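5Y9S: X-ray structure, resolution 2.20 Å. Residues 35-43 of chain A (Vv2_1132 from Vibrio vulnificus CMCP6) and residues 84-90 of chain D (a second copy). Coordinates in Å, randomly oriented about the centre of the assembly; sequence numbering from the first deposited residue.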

# COMPACT_ATOMS: atom_id res chain seq x y z
N VAL A 35 1.15 -9.19 13.81
CA VAL A 35 1.04 -9.58 12.41
C VAL A 35 1.32 -11.08 12.29
O VAL A 35 1.85 -11.72 13.20
CB VAL A 35 1.99 -8.79 11.49
CG1 VAL A 35 1.72 -7.30 11.61
CG2 VAL A 35 3.45 -9.14 11.82
N THR A 36 0.92 -11.63 11.15
CA THR A 36 1.18 -13.03 10.87
C THR A 36 2.69 -13.26 10.70
O THR A 36 3.47 -12.34 10.40
CB THR A 36 0.42 -13.48 9.62
OG1 THR A 36 0.19 -14.89 9.65
CG2 THR A 36 1.22 -13.18 8.39
N GLN A 37 3.09 -14.51 10.91
CA GLN A 37 4.49 -14.92 10.82
C GLN A 37 5.10 -14.54 9.47
O GLN A 37 6.20 -13.95 9.41
CB GLN A 37 4.56 -16.43 11.04
CG GLN A 37 5.85 -17.07 11.45
CD GLN A 37 5.59 -18.48 12.01
OE1 GLN A 37 5.17 -18.64 13.16
NE2 GLN A 37 5.82 -19.50 11.19
N SER A 38 4.42 -14.85 8.37
CA SER A 38 5.02 -14.53 7.07
C SER A 38 4.91 -13.06 6.72
O SER A 38 5.73 -12.57 5.93
CB SER A 38 4.41 -15.38 5.95
OG SER A 38 3.02 -15.26 5.95
N ALA A 39 3.94 -12.34 7.28
CA ALA A 39 3.91 -10.89 7.09
C ALA A 39 5.11 -10.24 7.77
O ALA A 39 5.73 -9.33 7.21
CB ALA A 39 2.61 -10.29 7.63
N PHE A 40 5.46 -10.72 8.97
CA PHE A 40 6.59 -10.12 9.67
C PHE A 40 7.90 -10.37 8.92
O PHE A 40 8.68 -9.44 8.67
CB PHE A 40 6.68 -10.67 11.10
CG PHE A 40 7.77 -10.05 11.89
CD1 PHE A 40 7.62 -8.78 12.41
CD2 PHE A 40 8.97 -10.71 12.08
CE1 PHE A 40 8.64 -8.17 13.09
CE2 PHE A 40 10.00 -10.11 12.79
CZ PHE A 40 9.84 -8.83 13.29
N SER A 41 8.13 -11.61 8.52
CA SER A 41 9.32 -11.94 7.74
C SER A 41 9.40 -11.11 6.46
O SER A 41 10.48 -10.63 6.09
CB SER A 41 9.32 -13.43 7.42
OG SER A 41 10.34 -13.74 6.49
N ARG A 42 8.26 -10.90 5.80
CA ARG A 42 8.24 -10.06 4.60
C ARG A 42 8.55 -8.61 4.94
O ARG A 42 9.22 -7.91 4.17
CB ARG A 42 6.88 -10.17 3.90
CG ARG A 42 6.63 -9.10 2.88
CD ARG A 42 5.22 -9.27 2.24
NE ARG A 42 4.17 -8.93 3.21
CZ ARG A 42 3.89 -7.68 3.57
NH1 ARG A 42 4.59 -6.69 3.03
NH2 ARG A 42 2.93 -7.41 4.45
N ARG A 43 8.04 -8.12 6.06
CA ARG A 43 8.32 -6.72 6.39
C ARG A 43 9.80 -6.53 6.72
O ARG A 43 10.42 -5.54 6.30
CB ARG A 43 7.43 -6.27 7.55
CG ARG A 43 6.09 -5.67 7.10
CD ARG A 43 4.99 -5.87 8.13
NE ARG A 43 5.26 -5.22 9.43
CZ ARG A 43 4.28 -4.72 10.18
NH1 ARG A 43 3.03 -4.80 9.74
NH2 ARG A 43 4.54 -4.15 11.36
N LYS D 84 -1.74 -9.32 -3.68
CA LYS D 84 -0.82 -10.45 -3.58
C LYS D 84 -0.24 -10.57 -2.17
O LYS D 84 -0.17 -11.66 -1.61
CB LYS D 84 0.30 -10.30 -4.62
CG LYS D 84 1.55 -11.11 -4.31
CD LYS D 84 2.67 -10.82 -5.31
CE LYS D 84 4.01 -10.65 -4.61
NZ LYS D 84 4.42 -9.21 -4.55
N VAL D 85 0.15 -9.45 -1.58
CA VAL D 85 0.66 -9.48 -0.21
C VAL D 85 -0.39 -10.01 0.74
O VAL D 85 -0.06 -10.71 1.71
CB VAL D 85 1.18 -8.08 0.17
CG1 VAL D 85 1.11 -7.85 1.63
CG2 VAL D 85 2.62 -7.90 -0.33
N THR D 86 -1.69 -9.73 0.48
CA THR D 86 -2.73 -10.23 1.38
C THR D 86 -2.79 -11.74 1.31
O THR D 86 -2.95 -12.41 2.34
CB THR D 86 -4.11 -9.64 1.03
OG1 THR D 86 -4.08 -8.23 1.29
CG2 THR D 86 -5.23 -10.28 1.92
N LYS D 87 -2.63 -12.28 0.10
CA LYS D 87 -2.69 -13.72 -0.09
C LYS D 87 -1.49 -14.41 0.57
O LYS D 87 -1.65 -15.44 1.23
CB LYS D 87 -2.75 -14.04 -1.59
CG LYS D 87 -3.12 -15.47 -1.92
CD LYS D 87 -4.55 -15.56 -2.52
CE LYS D 87 -4.95 -17.03 -2.69
NZ LYS D 87 -6.25 -17.27 -3.38
N GLU D 88 -0.27 -13.87 0.38
CA GLU D 88 0.92 -14.55 0.89
C GLU D 88 0.99 -14.48 2.41
O GLU D 88 1.41 -15.45 3.05
CB GLU D 88 2.20 -13.93 0.31
CG GLU D 88 2.36 -14.08 -1.18
CD GLU D 88 3.48 -13.21 -1.74
OE1 GLU D 88 4.08 -12.43 -0.95
OE2 GLU D 88 3.77 -13.34 -2.95
N ASP D 89 0.61 -13.34 3.00
CA ASP D 89 0.58 -13.27 4.46
C ASP D 89 -0.35 -14.32 5.08
O ASP D 89 -0.12 -14.72 6.22
CB ASP D 89 0.15 -11.87 4.94
CG ASP D 89 1.20 -10.80 4.62
OD1 ASP D 89 2.24 -11.14 3.99
OD2 ASP D 89 1.00 -9.63 4.96
N PHE D 90 -1.35 -14.83 4.38
CA PHE D 90 -2.20 -15.82 5.04
C PHE D 90 -2.05 -17.23 4.49
O PHE D 90 -2.70 -18.13 5.02
CB PHE D 90 -3.67 -15.39 5.01
CG PHE D 90 -3.96 -14.17 5.85
CD1 PHE D 90 -3.63 -12.91 5.41
CD2 PHE D 90 -4.49 -14.31 7.13
CE1 PHE D 90 -3.87 -11.80 6.18
CE2 PHE D 90 -4.72 -13.21 7.93
CZ PHE D 90 -4.41 -11.95 7.46

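Two helical segments from two copies of the protein meet here. In chain A, Thr36(A) takes the N-cap position, but its side chain makes no capping bond; the helix runs from Gln37(A) onward. The chain D segment belongs to a helix that begins earlier in the chain. The axes come within 8.2 Å, and their N-to-C directions differ by 123°, so the helices cross obliquely. The backbones come nearest at Ala39(A) and Asp89(D), whose CA atoms are 4.9 Å apart. The contact is small and buries 307 Å² in total.

The main polar link is a salt bridge between Arg42(A) and Asp89(D). It is a two-point interaction. Arg42(A) NE donates to Asp89(D) OD1 at 3.0 Å, and Arg42(A) NH2 donates to Asp89(D) OD2, also at 3.0 Å. The N-H...acceptor angles are 163° and 156°, so both bonds are close to straight. The carboxylate lies at the edge of the guanidinium, near its plane, where the N-H groups point. Charge attraction and hydrogen bonding therefore act together. Asp89(D) OD2 is also hydrogen-bonded elsewhere in the structure.

The hydroxyl contacts are looser. Ser38(A) OG donates a weak hydrogen bond to Glu88(D) O at 3.3 Å. Asp89(D) O lies 3.2 Å from Ser38(A) OG, but the angle is too poor for a bond.

Nonpolar atoms fill in around these polar groups. Val85(D) points toward chain A and covers one face of the Arg42(A) guanidinium, with Val85(D) CG1 3.4 Å from Arg42(A) NH2. The aspartate meets the edge of the same group. Thr36(A) CG2 lies 3.8 Å from Asp89(D) CB. Ala39(A) CB sits 3.2 Å from Asp89(D) OD2; its small methyl side chain lies beside the carboxylate where the backbones are closest.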